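Local coordinates for protein alkane monooxygenase (Geobacillus thermodenitrificans, PDB 3B9O) that is a flavin-binding monooxygenase of the luciferase-like group, built on a TIM-barrel fold and holding flavin mononucleotide, at residues N37-L42 against D52-A57; Q44-G49 against G384-F389; N8-E11 against H17-H20; K347-S352 against N376-V381; D84-I89 against S120-L125. One frame throughout, in Å; residues are numbered along the deposited sequence.

Overall arrangement
The chain lays down strand 6-12 and at once closes a short loop with contact 3, where 17-20 folds back on 8-11 near the flavin mononucleotide. Helix 36-48 follows, and contact 1 packs it against strand 53-57, beside strand 6-12 in the barrel sheet. Contact 2 starts on the same helix and crosses contact 1 along the chain, ending far on at helix 384-399. Contacts 5 and 4 nest inside the long loop it closes: contact 5 joins the approach to helix 89-94 with helix 112-125, and contact 4 joins strands 350-354 and 374-378 and the residues flanking them. Strand 374-378 pairs with strand 6-12, so the barrel closes between contacts 3 and 4, whose centres lie about 8 Å apart.

Contact 1: residues N37-L42 against D52-A57; sequences NYWTEL and DALFLA. With FMN (flavin mononucleotide), chain C.
In the beta-alpha-beta part of the TIM barrel that runs from strand 6-12 through helix 36-48 to strand 53-57, W39 and L42 of the helix meet L54 and L56 of the strand. The helix runs roughly against the strand, at 140°, and the axes of the short segments stay 11.6 Å apart, a gap that large apolar side chains bridge. W39 reaches with the six-membered end of its indole: W39 CZ3 lies 3.9 Å from L56 CD2, while L54 CD1 stands at the ring edge, near its plane. The polar end of the indole points elsewhere, NE1 bonding to Y33 O. A ring wide enough to span two strand positions suits this place. L42, whose chi1 of -180° turns CG away from its own N, puts CD2 4.1 Å from L54 CD2, the two leucines crossing at about a right angle. Beyond L56 the strand enters the flavin mononucleotide pocket, where A57 CB sits 3.1 Å from O4 of the flavin.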
# COMPACT_ATOMS: atom_id res chain seq x y z
N ASN A 37 14.66 13.91 8.09
CA ASN A 37 15.80 13.01 8.08
C ASN A 37 15.50 11.54 8.35
O ASN A 37 16.22 10.69 7.85
CB ASN A 37 16.95 13.49 8.99
CG ASN A 37 17.53 14.82 8.55
OD1 ASN A 37 17.60 15.14 7.36
ND2 ASN A 37 17.96 15.61 9.53
N TYR A 38 14.47 11.23 9.15
CA TYR A 38 14.03 9.84 9.34
C TYR A 38 13.68 9.22 7.97
O TYR A 38 14.18 8.14 7.61
CB TYR A 38 12.82 9.73 10.31
CG TYR A 38 12.22 8.32 10.30
CD1 TYR A 38 12.82 7.29 11.04
CD2 TYR A 38 11.13 8.02 9.50
CE1 TYR A 38 12.33 5.99 10.99
CE2 TYR A 38 10.62 6.72 9.45
CZ TYR A 38 11.22 5.73 10.19
OH TYR A 38 10.71 4.47 10.13
N TRP A 39 12.84 9.93 7.21
CA TRP A 39 12.34 9.45 5.90
C TRP A 39 13.44 9.26 4.87
O TRP A 39 13.48 8.23 4.21
CB TRP A 39 11.22 10.38 5.42
CG TRP A 39 10.09 10.33 6.44
CD1 TRP A 39 9.81 11.26 7.42
CD2 TRP A 39 9.18 9.24 6.63
NE1 TRP A 39 8.72 10.83 8.19
CE2 TRP A 39 8.31 9.60 7.71
CE3 TRP A 39 8.96 8.02 5.93
CZ2 TRP A 39 7.26 8.76 8.14
CZ3 TRP A 39 7.93 7.19 6.35
CH2 TRP A 39 7.09 7.55 7.45
N THR A 40 14.34 10.23 4.75
CA THR A 40 15.44 10.10 3.79
C THR A 40 16.40 8.96 4.20
O THR A 40 16.84 8.18 3.36
CB THR A 40 16.23 11.43 3.59
OG1 THR A 40 16.75 11.91 4.85
CG2 THR A 40 15.31 12.48 2.95
N GLU A 41 16.72 8.88 5.49
CA GLU A 41 17.58 7.78 5.99
C GLU A 41 16.90 6.42 5.74
O GLU A 41 17.53 5.47 5.30
CB GLU A 41 17.82 7.96 7.48
CG GLU A 41 18.89 9.05 7.84
CD GLU A 41 18.75 9.54 9.29
OE1 GLU A 41 18.16 8.83 10.13
OE2 GLU A 41 19.23 10.67 9.57
N LEU A 42 15.60 6.33 6.05
CA LEU A 42 14.82 5.12 5.69
C LEU A 42 14.95 4.73 4.19
O LEU A 42 15.28 3.57 3.85
CB LEU A 42 13.36 5.25 6.12
CG LEU A 42 12.42 4.08 5.81
CD1 LEU A 42 12.96 2.71 6.40
CD2 LEU A 42 10.95 4.35 6.27
N ASP A 52 12.01 -3.32 -3.41
CA ASP A 52 11.23 -2.72 -4.50
C ASP A 52 10.72 -1.31 -4.15
O ASP A 52 10.87 -0.36 -4.94
CB ASP A 52 9.97 -3.51 -4.82
CG ASP A 52 10.23 -4.82 -5.56
OD1 ASP A 52 11.17 -5.54 -5.19
OD2 ASP A 52 9.44 -5.17 -6.46
N ALA A 53 10.07 -1.20 -3.00
CA ALA A 53 9.35 0.05 -2.70
C ALA A 53 9.14 0.28 -1.21
O ALA A 53 9.26 -0.66 -0.37
CB ALA A 53 7.99 0.08 -3.45
N LEU A 54 8.84 1.54 -0.90
CA LEU A 54 8.30 1.94 0.38
C LEU A 54 6.80 2.06 0.17
O LEU A 54 6.38 2.84 -0.69
CB LEU A 54 8.85 3.32 0.72
CG LEU A 54 8.87 3.84 2.17
CD1 LEU A 54 8.38 5.21 2.33
CD2 LEU A 54 8.54 2.89 3.33
N PHE A 55 6.01 1.32 0.96
CA PHE A 55 4.55 1.29 0.80
C PHE A 55 3.96 2.05 1.99
O PHE A 55 4.08 1.61 3.14
CB PHE A 55 4.04 -0.18 0.73
CG PHE A 55 2.55 -0.32 0.44
CD1 PHE A 55 2.12 -1.01 -0.69
CD2 PHE A 55 1.58 0.19 1.30
CE1 PHE A 55 0.73 -1.17 -0.97
CE2 PHE A 55 0.18 0.05 1.01
CZ PHE A 55 -0.23 -0.64 -0.11
N LEU A 56 3.36 3.19 1.71
CA LEU A 56 2.82 4.05 2.78
C LEU A 56 1.30 3.88 2.88
O LEU A 56 0.57 4.18 1.92
CB LEU A 56 3.19 5.52 2.53
CG LEU A 56 4.66 5.83 2.77
CD1 LEU A 56 5.08 6.99 1.83
CD2 LEU A 56 4.87 6.13 4.23
N ALA A 57 0.87 3.38 4.01
CA ALA A 57 -0.56 3.40 4.39
C ALA A 57 -0.97 4.85 4.71
O ALA A 57 -0.12 5.76 4.83
CB ALA A 57 -0.79 2.49 5.61
N1 FMN C . -7.57 1.28 4.41
C2 FMN C . -7.11 2.55 4.56
O2 FMN C . -7.95 3.48 4.67
N3 FMN C . -5.75 2.75 4.58
C4 FMN C . -4.87 1.71 4.44
O4 FMN C . -3.63 1.92 4.45
C4A FMN C . -5.34 0.40 4.28
N5 FMN C . -4.52 -0.68 4.13
C5A FMN C . -5.06 -1.94 3.99
C6 FMN C . -4.24 -3.08 3.85
C7 FMN C . -4.81 -4.36 3.69
C7M FMN C . -3.95 -5.60 3.54
C8 FMN C . -6.19 -4.51 3.68
C8M FMN C . -6.81 -5.87 3.52
C9 FMN C . -7.01 -3.38 3.82
C9A FMN C . -6.46 -2.10 3.98
N10 FMN C . -7.26 -1.01 4.12
C10 FMN C . -6.73 0.22 4.28
C1' FMN C . -8.73 -1.13 4.12
C2' FMN C . -9.27 -0.81 2.72
O2' FMN C . -8.22 -0.43 1.83
C3' FMN C . -10.35 0.28 2.65
O3' FMN C . -10.01 1.46 3.41
C4' FMN C . -11.77 -0.25 2.93
O4' FMN C . -12.44 0.51 3.94
C5' FMN C . -11.84 -1.73 3.33
O5' FMN C . -12.01 -2.42 2.10
P FMN C . -12.82 -3.81 1.98
O1P FMN C . -14.03 -3.63 2.89
O2P FMN C . -13.12 -3.88 0.51
O3P FMN C . -11.90 -4.89 2.52

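Contact 2: residues Q44-G49 against G384-F389; sequences QLLEKG and GTFVDF
Two different first torsions aim L45 at V387 and F386, and L46 at the F386 ring. In L45 the CG is anti to the backbone N (chi1 169°), which carries CD2 straight across to the other helix; in L46 it stands opposite the carbonyl carbon instead (chi1 -63°), and the second methyl of the fork, CD2, comes over the ring of F386. L46 CD2 ends 4.0 Å above the plane of that ring, displaced toward its rim, and 4.0 Å from F386 CD1. A methyl over an aromatic face is a good fit for a buried place, since the methyl and the ring face are both apolar and a small group can sit close over the ring. L45 CD2 settles between two neighbours, 3.9 Å from V387 CG2 and 4.1 Å from F386 CB. The branched valine offers a methyl close to its own backbone, enough to meet a leucine that does most of the reaching. These are the first and last main helices of the TIM barrel, 36-48 and 384-399, lying next to each other round its outside and nearly parallel, with a crossing angle of 23° and segment axes 10.3 Å apart. Strand 6-12 lies beneath them: L46 and F386 both rest on A9, whose small methyl accepts both. L45 and V387 are more exposed than the buried L46 and F386. At the end of helix 36-48, G49 leaves helical geometry, and its carbonyl oxygen accepts a bond from Y403 OH.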
# COMPACT_ATOMS: atom_id res chain seq x y z
N GLN A 44 17.15 5.57 2.06
CA GLN A 44 18.52 5.17 1.79
C GLN A 44 18.80 3.73 2.27
O GLN A 44 19.43 2.95 1.55
CB GLN A 44 19.52 6.16 2.40
CG GLN A 44 19.63 7.49 1.63
CD GLN A 44 20.43 8.53 2.42
OE1 GLN A 44 20.14 8.84 3.60
NE2 GLN A 44 21.46 9.04 1.79
N LEU A 45 18.37 3.44 3.49
CA LEU A 45 18.45 2.06 4.05
C LEU A 45 17.75 1.05 3.10
O LEU A 45 18.33 -0.00 2.76
CB LEU A 45 17.84 2.00 5.47
CG LEU A 45 17.63 0.57 6.00
CD1 LEU A 45 18.97 -0.11 6.25
CD2 LEU A 45 16.81 0.63 7.29
N LEU A 46 16.53 1.35 2.67
CA LEU A 46 15.74 0.39 1.88
C LEU A 46 16.40 0.13 0.53
O LEU A 46 16.36 -0.98 0.01
CB LEU A 46 14.28 0.88 1.70
CG LEU A 46 13.54 0.99 3.04
CD1 LEU A 46 12.11 1.44 2.82
CD2 LEU A 46 13.56 -0.33 3.84
N GLU A 47 16.96 1.19 -0.07
CA GLU A 47 17.65 1.04 -1.34
C GLU A 47 18.93 0.22 -1.17
O GLU A 47 19.21 -0.62 -2.01
CB GLU A 47 17.94 2.41 -1.97
CG GLU A 47 18.65 2.30 -3.30
CD GLU A 47 18.30 3.44 -4.23
OE1 GLU A 47 19.13 4.36 -4.40
OE2 GLU A 47 17.20 3.42 -4.76
N LYS A 48 19.68 0.45 -0.08
CA LYS A 48 20.79 -0.42 0.28
C LYS A 48 20.34 -1.92 0.36
O LYS A 48 21.04 -2.80 -0.16
CB LYS A 48 21.50 0.06 1.57
CG LYS A 48 22.33 -1.01 2.28
CD LYS A 48 22.86 -0.53 3.68
CE LYS A 48 22.74 -1.65 4.76
NZ LYS A 48 23.62 -1.41 6.01
N GLY A 49 19.19 -2.20 0.98
CA GLY A 49 18.64 -3.55 1.01
C GLY A 49 17.93 -4.05 -0.25
O GLY A 49 17.30 -5.11 -0.21
N GLY A 384 14.78 -1.32 13.45
CA GLY A 384 15.25 -2.67 13.73
C GLY A 384 14.66 -3.75 12.82
O GLY A 384 15.39 -4.60 12.29
N THR A 385 13.34 -3.78 12.63
CA THR A 385 12.87 -4.87 11.72
C THR A 385 13.48 -4.81 10.33
O THR A 385 13.94 -5.81 9.84
CB THR A 385 11.34 -5.29 11.77
OG1 THR A 385 10.71 -5.52 10.47
CG2 THR A 385 10.57 -4.62 12.72
N PHE A 386 13.52 -3.62 9.73
CA PHE A 386 14.09 -3.48 8.39
C PHE A 386 15.61 -3.77 8.39
O PHE A 386 16.13 -4.45 7.50
CB PHE A 386 13.81 -2.08 7.82
CG PHE A 386 12.35 -1.81 7.50
CD1 PHE A 386 11.88 -0.50 7.52
CD2 PHE A 386 11.47 -2.83 7.11
CE1 PHE A 386 10.56 -0.19 7.16
CE2 PHE A 386 10.11 -2.54 6.81
CZ PHE A 386 9.66 -1.23 6.81
N VAL A 387 16.32 -3.24 9.38
CA VAL A 387 17.77 -3.46 9.50
C VAL A 387 18.12 -4.97 9.63
O VAL A 387 18.97 -5.49 8.92
CB VAL A 387 18.37 -2.66 10.72
CG1 VAL A 387 19.84 -3.12 11.01
CG2 VAL A 387 18.32 -1.13 10.44
N ASP A 388 17.45 -5.66 10.55
CA ASP A 388 17.66 -7.11 10.70
C ASP A 388 17.31 -7.87 9.42
O ASP A 388 18.01 -8.81 9.05
CB ASP A 388 16.78 -7.66 11.81
CG ASP A 388 17.24 -7.23 13.19
OD1 ASP A 388 18.33 -6.62 13.29
OD2 ASP A 388 16.46 -7.45 14.16
N PHE A 389 16.21 -7.48 8.77
CA PHE A 389 15.82 -8.12 7.52
C PHE A 389 16.92 -7.96 6.46
O PHE A 389 17.32 -8.92 5.79
CB PHE A 389 14.49 -7.55 6.97
CG PHE A 389 13.97 -8.30 5.77
CD1 PHE A 389 14.29 -7.88 4.47
CD2 PHE A 389 13.19 -9.48 5.93
CE1 PHE A 389 13.81 -8.58 3.33
CE2 PHE A 389 12.71 -10.19 4.80
CZ PHE A 389 13.03 -9.75 3.51

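Contact 3: residues N8-E11 against H17-H20; sequences NAFE and HIAH
H17 and F10 bury the largest areas here, meeting as two rings whose centroids are 4.6 Å apart. Their planes are inclined at 49°, an oblique pairing. H17 brings its CE1 corner over one face of F10, toward the rim and 3.4 Å above the ring plane, with CE1 also 3.4 Å from F10 CE2. The first torsion of H17 (chi1 -180°) extends the imidazole from the loop back to the strand, where H17 CE1 also comes within 3.4 Å of E11 O. Histidine suits this place because a carbon corner of its ring can stand over an aromatic face while a nitrogen keeps a polar partner: a water in the imidazole plane bridges H17 ND1, at 2.8 Å, to E11 OE1, also at 2.8 Å. Strand 6-12 belongs to the parallel barrel of the TIM fold, and the loop at its C-terminal end carries H17 toward the barrel mouth, as is usual for this fold, the side chain of F10 being about 5 Å from the flavin mononucleotide at the nearest atoms. E11 is buried yet charged; R30 NH2 makes a salt bridge with its OE1, while Y38 OH bonds to OE2. I18 completes the cover, its CG1 lying 4.0 Å from F10 CE2 and over the centre of one face of the H17 ring.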
# COMPACT_ATOMS: atom_id res chain seq x y z
N ASN A 8 8.32 -5.00 -0.39
CA ASN A 8 8.04 -3.62 -0.00
C ASN A 8 8.16 -3.42 1.51
O ASN A 8 7.82 -4.31 2.29
CB ASN A 8 6.62 -3.24 -0.38
CG ASN A 8 6.34 -3.34 -1.85
OD1 ASN A 8 7.26 -3.26 -2.68
ND2 ASN A 8 5.07 -3.50 -2.20
N ALA A 9 8.60 -2.23 1.91
CA ALA A 9 8.68 -1.82 3.30
C ALA A 9 7.35 -1.18 3.65
O ALA A 9 6.94 -0.22 3.01
CB ALA A 9 9.81 -0.83 3.45
N PHE A 10 6.66 -1.74 4.64
CA PHE A 10 5.34 -1.24 5.03
C PHE A 10 5.47 -0.14 6.09
O PHE A 10 6.05 -0.33 7.19
CB PHE A 10 4.47 -2.37 5.56
CG PHE A 10 3.01 -2.05 5.63
CD1 PHE A 10 2.38 -1.37 4.60
CD2 PHE A 10 2.25 -2.48 6.72
CE1 PHE A 10 1.02 -1.09 4.66
CE2 PHE A 10 0.87 -2.22 6.77
CZ PHE A 10 0.26 -1.56 5.75
N GLU A 11 4.91 1.02 5.77
CA GLU A 11 5.14 2.20 6.61
C GLU A 11 3.90 3.09 6.65
O GLU A 11 2.95 2.88 5.91
CB GLU A 11 6.38 2.95 6.03
CG GLU A 11 7.01 4.06 6.81
CD GLU A 11 7.25 3.78 8.31
OE1 GLU A 11 6.30 3.85 9.08
OE2 GLU A 11 8.39 3.57 8.73
N HIS A 17 1.46 2.54 13.93
CA HIS A 17 0.88 2.05 12.69
C HIS A 17 0.15 0.69 12.89
O HIS A 17 -1.08 0.64 12.95
CB HIS A 17 1.97 1.96 11.62
CG HIS A 17 1.50 1.47 10.28
ND1 HIS A 17 2.37 1.07 9.29
CD2 HIS A 17 0.25 1.36 9.75
CE1 HIS A 17 1.68 0.70 8.22
NE2 HIS A 17 0.40 0.86 8.47
N ILE A 18 0.91 -0.40 13.03
CA ILE A 18 0.35 -1.75 13.22
C ILE A 18 0.68 -2.32 14.62
O ILE A 18 -0.23 -2.82 15.28
CB ILE A 18 0.84 -2.77 12.13
CG1 ILE A 18 0.48 -2.31 10.71
CG2 ILE A 18 0.29 -4.19 12.41
CD1 ILE A 18 -1.04 -2.12 10.44
N ALA A 19 1.94 -2.26 15.04
CA ALA A 19 2.38 -2.84 16.33
C ALA A 19 2.13 -1.90 17.53
O ALA A 19 3.03 -1.29 18.09
CB ALA A 19 3.86 -3.29 16.27
N HIS A 20 0.88 -1.82 17.95
CA HIS A 20 0.53 -0.83 18.99
C HIS A 20 1.17 -1.05 20.33
O HIS A 20 1.37 -2.18 20.75
CB HIS A 20 -0.98 -0.60 18.98
CG HIS A 20 -1.43 -0.05 17.66
ND1 HIS A 20 -2.26 -0.74 16.79
CD2 HIS A 20 -1.08 1.08 17.02
CE1 HIS A 20 -2.44 -0.03 15.70
NE2 HIS A 20 -1.72 1.09 15.81
O HOH W 1 5.08 1.51 10.02

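Contact 4: residues K347-S352 against N376-V381; sequences KWFKLS and NLVQYV
Of the apolar contacts, the first is a CH-pi interaction between V378 and F349. V378 CG2 sits over one face of the F349 ring, 4.2 Å from its centroid and 29° off the ring normal, and comes closest to CD2 of that ring at 3.7 Å. The first torsion of F349 (chi1 -56°) sets its CG opposite the carbonyl carbon, swinging the ring toward the valine. Valine, branched next to the backbone, suits a strand and places its CG2 methyl, carried directly on CB, over the ring. The second apolar contact comes at an edge: L351 CD1 lies in the plane of the Y380 ring, 3.6 Å from Y380 CE2. L351 CD1 is also 3.2 Å from Y380 OH, a close approach of a carbon to a hydroxyl oxygen.

The hydroxyl of Y380 finds its hydrogen-bond partner outside the two segments, in L344 O. Tyrosine therefore suits its place by giving a hydrophobic edge to the leucine and a polar end to a backbone carbonyl. Strands 350-354 and 374-378 of the TIM barrel both pair with strand 276-285, whose C282 is touched by L351, V378 and Y380. The side chain of F349 is about 4 Å from the flavin mononucleotide at the nearest atoms. With no hydrogen bond between the two segments, their direct cohesion comes from shape and dispersion, while the tyrosine bond to L344 probably helps fix the ring that L351 meets.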
# COMPACT_ATOMS: atom_id res chain seq x y z
N LYS A 347 -2.50 -11.07 14.31
CA LYS A 347 -2.92 -10.17 13.23
C LYS A 347 -3.19 -10.96 11.94
O LYS A 347 -2.98 -12.17 11.90
CB LYS A 347 -1.86 -9.09 13.02
CG LYS A 347 -1.75 -8.10 14.18
CD LYS A 347 -2.55 -6.81 13.94
CE LYS A 347 -2.82 -6.04 15.24
NZ LYS A 347 -3.61 -4.76 15.04
N TRP A 348 -3.67 -10.30 10.89
CA TRP A 348 -4.00 -11.03 9.65
C TRP A 348 -2.81 -11.21 8.68
O TRP A 348 -3.02 -11.46 7.48
CB TRP A 348 -5.26 -10.47 8.96
CG TRP A 348 -6.10 -11.57 8.23
CD1 TRP A 348 -6.04 -12.94 8.44
CD2 TRP A 348 -7.12 -11.36 7.22
NE1 TRP A 348 -6.95 -13.59 7.61
CE2 TRP A 348 -7.62 -12.65 6.86
CE3 TRP A 348 -7.64 -10.22 6.59
CZ2 TRP A 348 -8.62 -12.82 5.89
CZ3 TRP A 348 -8.64 -10.39 5.62
CH2 TRP A 348 -9.12 -11.69 5.28
N PHE A 349 -1.58 -11.08 9.21
CA PHE A 349 -0.33 -11.33 8.50
C PHE A 349 0.46 -12.49 9.12
O PHE A 349 0.46 -12.68 10.33
CB PHE A 349 0.57 -10.08 8.53
CG PHE A 349 -0.09 -8.85 7.97
CD1 PHE A 349 -0.65 -8.86 6.67
CD2 PHE A 349 -0.19 -7.70 8.74
CE1 PHE A 349 -1.28 -7.72 6.13
CE2 PHE A 349 -0.83 -6.54 8.19
CZ PHE A 349 -1.36 -6.57 6.89
N LYS A 350 1.14 -13.24 8.27
CA LYS A 350 2.12 -14.21 8.72
C LYS A 350 3.18 -13.57 9.66
O LYS A 350 3.74 -12.50 9.38
CB LYS A 350 2.79 -14.87 7.49
CG LYS A 350 3.98 -15.78 7.78
CD LYS A 350 3.53 -17.10 8.30
CE LYS A 350 4.65 -18.14 8.34
NZ LYS A 350 3.98 -19.47 8.64
N LEU A 351 3.45 -14.25 10.78
CA LEU A 351 4.61 -13.95 11.61
C LEU A 351 5.70 -15.01 11.43
O LEU A 351 5.48 -16.19 11.73
CB LEU A 351 4.23 -13.81 13.09
CG LEU A 351 5.42 -13.62 14.04
CD1 LEU A 351 6.31 -12.43 13.63
CD2 LEU A 351 4.95 -13.50 15.51
N SER A 352 6.85 -14.61 10.91
CA SER A 352 7.97 -15.53 10.79
C SER A 352 9.10 -15.21 11.82
O SER A 352 9.68 -14.13 11.82
CB SER A 352 8.49 -15.58 9.34
OG SER A 352 9.46 -16.60 9.19
N ASN A 376 4.60 -7.27 1.68
CA ASN A 376 4.78 -6.01 2.39
C ASN A 376 5.32 -6.35 3.76
O ASN A 376 4.65 -7.06 4.54
CB ASN A 376 3.48 -5.24 2.56
CG ASN A 376 3.10 -4.44 1.35
OD1 ASN A 376 3.83 -4.34 0.37
ND2 ASN A 376 1.89 -3.85 1.41
N LEU A 377 6.55 -5.90 4.04
CA LEU A 377 7.17 -6.16 5.33
C LEU A 377 6.67 -5.17 6.43
O LEU A 377 6.95 -3.96 6.40
CB LEU A 377 8.70 -6.19 5.21
CG LEU A 377 9.55 -6.42 6.48
CD1 LEU A 377 9.24 -7.76 7.16
CD2 LEU A 377 11.03 -6.35 6.12
N VAL A 378 5.97 -5.76 7.40
CA VAL A 378 5.37 -5.07 8.51
C VAL A 378 6.43 -4.91 9.62
O VAL A 378 7.20 -5.85 9.90
CB VAL A 378 4.14 -5.88 9.07
CG1 VAL A 378 3.46 -5.13 10.24
CG2 VAL A 378 3.11 -6.17 7.94
N GLN A 379 6.45 -3.73 10.24
CA GLN A 379 7.42 -3.43 11.30
C GLN A 379 6.89 -3.67 12.72
O GLN A 379 5.76 -3.33 13.02
CB GLN A 379 7.85 -1.97 11.20
CG GLN A 379 8.48 -1.59 9.84
CD GLN A 379 8.78 -0.11 9.78
OE1 GLN A 379 8.05 0.67 9.17
NE2 GLN A 379 9.84 0.31 10.45
N TYR A 380 7.73 -4.23 13.58
CA TYR A 380 7.50 -4.20 15.01
C TYR A 380 8.30 -3.07 15.65
O TYR A 380 7.86 -2.48 16.64
CB TYR A 380 7.94 -5.51 15.68
CG TYR A 380 7.04 -6.68 15.43
CD1 TYR A 380 5.69 -6.66 15.79
CD2 TYR A 380 7.55 -7.86 14.89
CE1 TYR A 380 4.85 -7.79 15.58
CE2 TYR A 380 6.73 -8.98 14.68
CZ TYR A 380 5.38 -8.93 15.04
OH TYR A 380 4.56 -10.03 14.82
N VAL A 381 9.50 -2.80 15.12
CA VAL A 381 10.32 -1.70 15.61
C VAL A 381 10.99 -1.02 14.43
O VAL A 381 11.33 -1.68 13.44
CB VAL A 381 11.33 -2.21 16.76
CG1 VAL A 381 12.41 -3.10 16.19
CG2 VAL A 381 11.94 -1.07 17.47

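Contact 5: residues D84-I89 against S120-L125; sequences DPLMLI and STLDHL
L122 reaches out of helix 112-125 and overlaps both L86 and I89 with its forked end. L122 CD1 lies 4.1 Å from L86 CG, and L122 CD2 lies 4.0 Å from I89 CB. A first torsion of -60°, with CG opposite the carbonyl carbon, followed by an extended second one directs the fork at the opposing segment, so that CD1 faces L86 and CD2 faces I89. Each of them crosses L122 at about a right angle. I89 is branched at CB and so offers a broad surface close to its own backbone: I89 CG2 joins CB beside L122 CD2, at 4.1 Å. In the TIM barrel this contact joins the turn leading into helix 89-94, and its first residue I89, to helix 112-125 on the outside of the sheet. The strands beneath contribute too, L86 touching V103, I89 touching F101 and V103, and both I89 and L122 meeting I130. Leucine and isoleucine suit these buried positions, being bulky and without polar atoms in their side chains. Ahead of the helix the chain turns in an Asx motif, in which D84 OD1 accepts from M87 N at 3.1 Å. That N-H comes from above the carboxylate plane, 41° out of it, and the bond is bent, with an angle of 139° at the hydrogen.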
# COMPACT_ATOMS: atom_id res chain seq x y z
N ASP A 84 0.61 13.78 6.17
CA ASP A 84 0.30 13.40 4.79
C ASP A 84 1.48 12.65 4.17
O ASP A 84 2.62 13.15 4.20
CB ASP A 84 -0.03 14.65 3.96
CG ASP A 84 -0.20 14.33 2.49
OD1 ASP A 84 0.61 14.79 1.70
OD2 ASP A 84 -1.13 13.61 2.12
N PRO A 85 1.21 11.46 3.58
CA PRO A 85 2.31 10.67 2.98
C PRO A 85 2.89 11.25 1.69
O PRO A 85 4.08 11.07 1.45
CB PRO A 85 1.65 9.29 2.71
CG PRO A 85 0.20 9.56 2.59
CD PRO A 85 -0.11 10.79 3.44
N LEU A 86 2.07 11.91 0.84
CA LEU A 86 2.57 12.48 -0.42
C LEU A 86 3.69 13.54 -0.19
O LEU A 86 4.64 13.66 -0.98
CB LEU A 86 1.41 12.99 -1.32
CG LEU A 86 0.72 11.91 -2.19
CD1 LEU A 86 -0.15 11.00 -1.33
CD2 LEU A 86 -0.13 12.56 -3.32
N MET A 87 3.60 14.29 0.92
CA MET A 87 4.64 15.30 1.24
C MET A 87 6.09 14.75 1.38
O MET A 87 7.06 15.45 1.19
CB MET A 87 4.21 16.12 2.49
CG MET A 87 2.89 16.94 2.33
SD MET A 87 3.03 18.08 0.91
CE MET A 87 1.71 17.56 -0.11
N LEU A 88 6.20 13.47 1.71
CA LEU A 88 7.46 12.76 1.98
C LEU A 88 8.22 12.44 0.72
O LEU A 88 9.43 12.24 0.76
CB LEU A 88 7.16 11.43 2.71
CG LEU A 88 6.53 11.52 4.11
CD1 LEU A 88 6.11 10.10 4.55
CD2 LEU A 88 7.45 12.26 5.11
N ILE A 89 7.50 12.32 -0.39
CA ILE A 89 8.02 11.59 -1.52
C ILE A 89 9.20 12.26 -2.17
O ILE A 89 10.21 11.57 -2.46
CB ILE A 89 6.91 11.23 -2.57
CG1 ILE A 89 5.75 10.43 -1.88
CG2 ILE A 89 7.51 10.41 -3.72
CD1 ILE A 89 6.23 9.13 -1.11
N SER A 120 0.78 12.87 -11.41
CA SER A 120 1.61 13.18 -12.59
C SER A 120 2.91 13.89 -12.15
O SER A 120 3.99 13.63 -12.70
CB SER A 120 0.88 14.03 -13.62
OG SER A 120 -0.12 13.25 -14.32
N THR A 121 2.78 14.78 -11.17
CA THR A 121 3.93 15.55 -10.65
C THR A 121 4.96 14.60 -10.02
O THR A 121 6.14 14.68 -10.35
CB THR A 121 3.48 16.66 -9.65
OG1 THR A 121 2.62 17.59 -10.33
CG2 THR A 121 4.71 17.42 -9.09
N LEU A 122 4.50 13.70 -9.16
CA LEU A 122 5.41 12.72 -8.57
C LEU A 122 5.96 11.76 -9.62
O LEU A 122 7.10 11.37 -9.51
CB LEU A 122 4.77 11.95 -7.42
CG LEU A 122 4.29 12.80 -6.24
CD1 LEU A 122 3.44 11.96 -5.22
CD2 LEU A 122 5.50 13.51 -5.53
N ASP A 123 5.15 11.38 -10.61
CA ASP A 123 5.66 10.52 -11.67
C ASP A 123 6.84 11.18 -12.43
O ASP A 123 7.80 10.49 -12.80
CB ASP A 123 4.56 10.08 -12.65
CG ASP A 123 4.98 8.87 -13.50
OD1 ASP A 123 5.49 7.94 -12.88
OD2 ASP A 123 4.76 8.82 -14.74
N HIS A 124 6.73 12.48 -12.70
CA HIS A 124 7.87 13.27 -13.23
C HIS A 124 9.02 13.35 -12.22
O HIS A 124 10.18 12.99 -12.56
CB HIS A 124 7.43 14.72 -13.58
CG HIS A 124 6.64 14.82 -14.84
ND1 HIS A 124 7.15 14.45 -16.07
CD2 HIS A 124 5.38 15.26 -15.07
CE1 HIS A 124 6.23 14.64 -17.00
NE2 HIS A 124 5.13 15.10 -16.42
N LEU A 125 8.74 13.84 -11.01
CA LEU A 125 9.83 14.16 -10.04
C LEU A 125 10.63 12.85 -9.71
O LEU A 125 11.87 12.86 -9.67
CB LEU A 125 9.26 14.80 -8.78
CG LEU A 125 8.65 16.20 -9.00
CD1 LEU A 125 8.07 16.68 -7.64
CD2 LEU A 125 9.70 17.13 -9.65